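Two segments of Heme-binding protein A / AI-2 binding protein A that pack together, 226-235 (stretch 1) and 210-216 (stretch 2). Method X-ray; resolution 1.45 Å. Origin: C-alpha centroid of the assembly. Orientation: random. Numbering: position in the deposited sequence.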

# COMPACT_ATOMS: atom_id res chain seq x y z
N ILE A 226 10.27 -8.95 -15.71
CA ILE A 226 11.64 -8.53 -15.95
C ILE A 226 11.67 -7.04 -16.20
O ILE A 226 10.90 -6.53 -17.04
CB ILE A 226 12.29 -9.28 -17.15
CG1 ILE A 226 12.39 -10.77 -16.84
CG2 ILE A 226 13.66 -8.69 -17.48
CD1 ILE A 226 12.90 -11.62 -17.98
N LEU A 227 12.50 -6.35 -15.41
CA LEU A 227 12.78 -4.92 -15.53
C LEU A 227 14.21 -4.76 -16.00
O LEU A 227 15.11 -5.43 -15.48
CB LEU A 227 12.64 -4.20 -14.17
CG LEU A 227 11.28 -4.43 -13.53
CD1 LEU A 227 11.27 -3.82 -12.11
CD2 LEU A 227 10.10 -3.92 -14.35
N LEU A 228 14.45 -3.81 -16.90
CA LEU A 228 15.80 -3.48 -17.32
C LEU A 228 16.17 -2.06 -16.94
O LEU A 228 15.29 -1.17 -16.96
CB LEU A 228 15.85 -3.69 -18.85
CG LEU A 228 15.58 -5.09 -19.38
CD1 LEU A 228 15.45 -5.16 -20.89
CD2 LEU A 228 16.69 -5.99 -18.84
N LYS A 229 17.45 -1.80 -16.70
CA LYS A 229 17.86 -0.45 -16.44
C LYS A 229 17.45 0.50 -17.52
O LYS A 229 17.65 0.25 -18.70
CB LYS A 229 19.37 -0.41 -16.18
CG LYS A 229 20.01 0.95 -16.00
CD LYS A 229 21.46 0.77 -15.62
CE LYS A 229 22.18 2.08 -15.58
NZ LYS A 229 23.54 2.01 -14.97
N ASN A 230 16.97 1.67 -17.13
CA ASN A 230 16.71 2.78 -18.09
C ASN A 230 17.98 3.63 -18.11
O ASN A 230 18.29 4.38 -17.19
CB ASN A 230 15.55 3.63 -17.60
CG ASN A 230 15.30 4.84 -18.48
OD1 ASN A 230 15.91 4.91 -19.55
ND2 ASN A 230 14.52 5.80 -17.99
N GLN A 231 18.74 3.50 -19.19
CA GLN A 231 20.00 4.24 -19.30
C GLN A 231 19.81 5.73 -19.47
O GLN A 231 20.73 6.49 -19.19
CB GLN A 231 20.71 3.77 -20.59
CG GLN A 231 21.04 2.31 -20.67
CD GLN A 231 22.01 1.81 -19.62
OE1 GLN A 231 22.84 2.54 -19.09
NE2 GLN A 231 21.80 0.53 -19.27
N ASP A 232 18.60 6.13 -19.83
CA ASP A 232 18.28 7.56 -20.03
C ASP A 232 17.56 8.21 -18.84
O ASP A 232 17.07 9.34 -18.94
CB ASP A 232 17.44 7.71 -21.29
CG ASP A 232 18.24 7.31 -22.56
OD1 ASP A 232 19.46 7.56 -22.59
OD2 ASP A 232 17.64 6.73 -23.48
N TYR A 233 17.47 7.48 -17.73
CA TYR A 233 16.82 8.03 -16.53
C TYR A 233 17.37 9.42 -16.19
O TYR A 233 18.57 9.64 -16.15
CB TYR A 233 17.04 7.04 -15.37
CG TYR A 233 16.52 7.51 -14.03
CD1 TYR A 233 15.16 7.83 -13.85
CD2 TYR A 233 17.37 7.56 -12.95
CE1 TYR A 233 14.73 8.24 -12.58
CE2 TYR A 233 16.92 7.89 -11.68
CZ TYR A 233 15.60 8.24 -11.52
OH TYR A 233 15.27 8.65 -10.23
N TRP A 234 16.45 10.31 -15.79
CA TRP A 234 16.83 11.69 -15.44
C TRP A 234 17.65 11.82 -14.18
O TRP A 234 18.41 12.78 -14.04
CB TRP A 234 15.61 12.60 -15.32
CG TRP A 234 14.59 12.13 -14.31
CD1 TRP A 234 13.52 11.32 -14.55
CD2 TRP A 234 14.58 12.42 -12.91
NE1 TRP A 234 12.86 11.08 -13.37
CE2 TRP A 234 13.49 11.73 -12.34
CE3 TRP A 234 15.45 13.13 -12.08
CZ2 TRP A 234 13.21 11.79 -10.97
CZ3 TRP A 234 15.15 13.21 -10.71
CH2 TRP A 234 14.04 12.50 -10.20
N GLY A 235 17.50 10.95 -13.19
CA GLY A 235 18.18 10.96 -11.92
C GLY A 235 19.48 10.18 -11.93
O GLY A 235 19.93 9.74 -12.99
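Stretch 2 210-216: GTGPFKF

The most distinctive feature of this contact is the way a single asparagine carries the hydrogen bonding of a short antiparallel ladder past the end of its strand. Asn230 lies just beyond strand 226-229, yet it binds stretch 2 twice: its backbone donates a hydrogen bond from N to Pro213 O at 2.9 Å, and its side chain, with chi1 in the t well, donates from ND2 to Gly212 O, also at 2.9 Å. Proline has no amide hydrogen to offer in return, but its carbonyl remains a good acceptor, and the asparagine amide then reaches the preceding carbonyl. The other atom of the same amide, OD1, serves its own stretch, accepting from Asp232 N at 3.0 Å within the type I turn from Asn230 to Tyr233.

Before this turn the pairing is conventional. Residues 214-216 run as an extended strand against 226-229, with an angle of 138° between their N-to-C directions, antiparallel but markedly twisted, and the axes approach to 4.4 Å. Leu228 and Lys215 form the hydrogen-bonded pair: Lys215 N donates to Leu228 O at 2.7 Å, and Leu228 N to Lys215 O at 2.9 Å. Non-hydrogen-bonded pairs flank it, Leu227 facing Phe216 with CA atoms 4.9 Å apart and Lys229 facing Phe214 with CA atoms 4.5 Å apart. Here CA-H groups approach the same carbonyls, Phe214 CA lying 3.2 Å from Leu228 O and Leu227 CA 3.3 Å from Lys215 O.

Side chains follow the alternation of the ladder. Those of Leu227 and Phe216 share one face of the sheet; those of Leu228 and Lys215 share the other, where Leu228 CB comes within 4.3 Å of Lys215 CG. At the Lys229-Phe214 pair the side chains diverge, and Phe214 instead meets Leu227, CB to CB at 4.0 Å.

On the loop side, where stretch 2 has not yet become strand, an aromatic ring takes over the packing. Pro213 lies over one face of Tyr233, its CB 3.8 Å from the ring centroid and almost on the ring normal, an arrangement that sets polarized proline C-H groups against the pi cloud. Thr211 O meets the same ring at its edge, 3.5 Å from Tyr233 CD1.

Water adds to the pairing. One molecule donates to both Pro213 O and Asn230 O, each at 2.9 Å, bridging the pair beside the direct Asn230 N to Pro213 O bond, where proline has no N-H to give to Asn230 O; another links Thr211 O, at 2.8 Å, to Trp234 N, at 3.0 Å. The general lesson is that hydrogen bonding between two segments need not end with their strands.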

# COMPACT_ATOMS: atom_id res chain seq x y z
N GLY A 210 6.93 4.56 -18.77
CA GLY A 210 7.16 5.53 -17.67
C GLY A 210 8.43 6.30 -17.91
O GLY A 210 9.06 6.21 -18.97
N THR A 211 8.88 7.01 -16.90
CA THR A 211 10.14 7.74 -16.90
C THR A 211 11.18 7.25 -15.91
O THR A 211 12.25 7.82 -15.84
CB THR A 211 9.90 9.23 -16.62
OG1 THR A 211 9.27 9.39 -15.35
CG2 THR A 211 9.04 9.91 -17.65
N GLY A 212 10.84 6.22 -15.14
CA GLY A 212 11.68 5.84 -14.03
C GLY A 212 12.96 5.13 -14.35
O GLY A 212 13.28 4.90 -15.52
N PRO A 213 13.66 4.69 -13.30
CA PRO A 213 15.02 4.21 -13.49
C PRO A 213 15.09 2.82 -14.11
O PRO A 213 16.21 2.40 -14.45
CB PRO A 213 15.60 4.21 -12.09
CG PRO A 213 14.42 4.22 -11.17
CD PRO A 213 13.33 4.96 -11.90
N PHE A 214 13.99 2.09 -14.12
CA PHE A 214 13.85 0.84 -14.88
C PHE A 214 12.72 0.89 -15.87
O PHE A 214 11.76 1.59 -15.65
CB PHE A 214 13.66 -0.35 -13.91
CG PHE A 214 14.81 -0.57 -12.97
CD1 PHE A 214 14.81 0.06 -11.74
CD2 PHE A 214 15.88 -1.39 -13.30
CE1 PHE A 214 15.87 -0.11 -10.89
CE2 PHE A 214 16.94 -1.60 -12.45
CZ PHE A 214 16.93 -0.94 -11.23
N LYS A 215 12.86 0.09 -16.93
CA LYS A 215 11.79 -0.03 -17.89
C LYS A 215 11.31 -1.47 -17.96
O LYS A 215 12.05 -2.39 -17.58
CB LYS A 215 12.20 0.48 -19.26
CG LYS A 215 13.36 -0.30 -19.85
CD LYS A 215 13.90 0.45 -21.06
CE LYS A 215 15.16 -0.26 -21.52
NZ LYS A 215 15.52 0.50 -22.74
N PHE A 216 10.07 -1.64 -18.39
CA PHE A 216 9.46 -2.97 -18.52
C PHE A 216 10.05 -3.77 -19.69
O PHE A 216 10.25 -3.17 -20.75
CB PHE A 216 7.98 -2.75 -18.78
CG PHE A 216 7.15 -3.96 -18.98
CD1 PHE A 216 7.05 -4.57 -20.22
CD2 PHE A 216 6.38 -4.47 -17.96
CE1 PHE A 216 6.24 -5.69 -20.43
CE2 PHE A 216 5.51 -5.53 -18.17
CZ PHE A 216 5.45 -6.12 -19.39
O HOH W 1 13.94 9.54 -17.17
O HOH W 2 18.59 4.00 -14.33
O HOH W 3 17.66 2.35 -21.64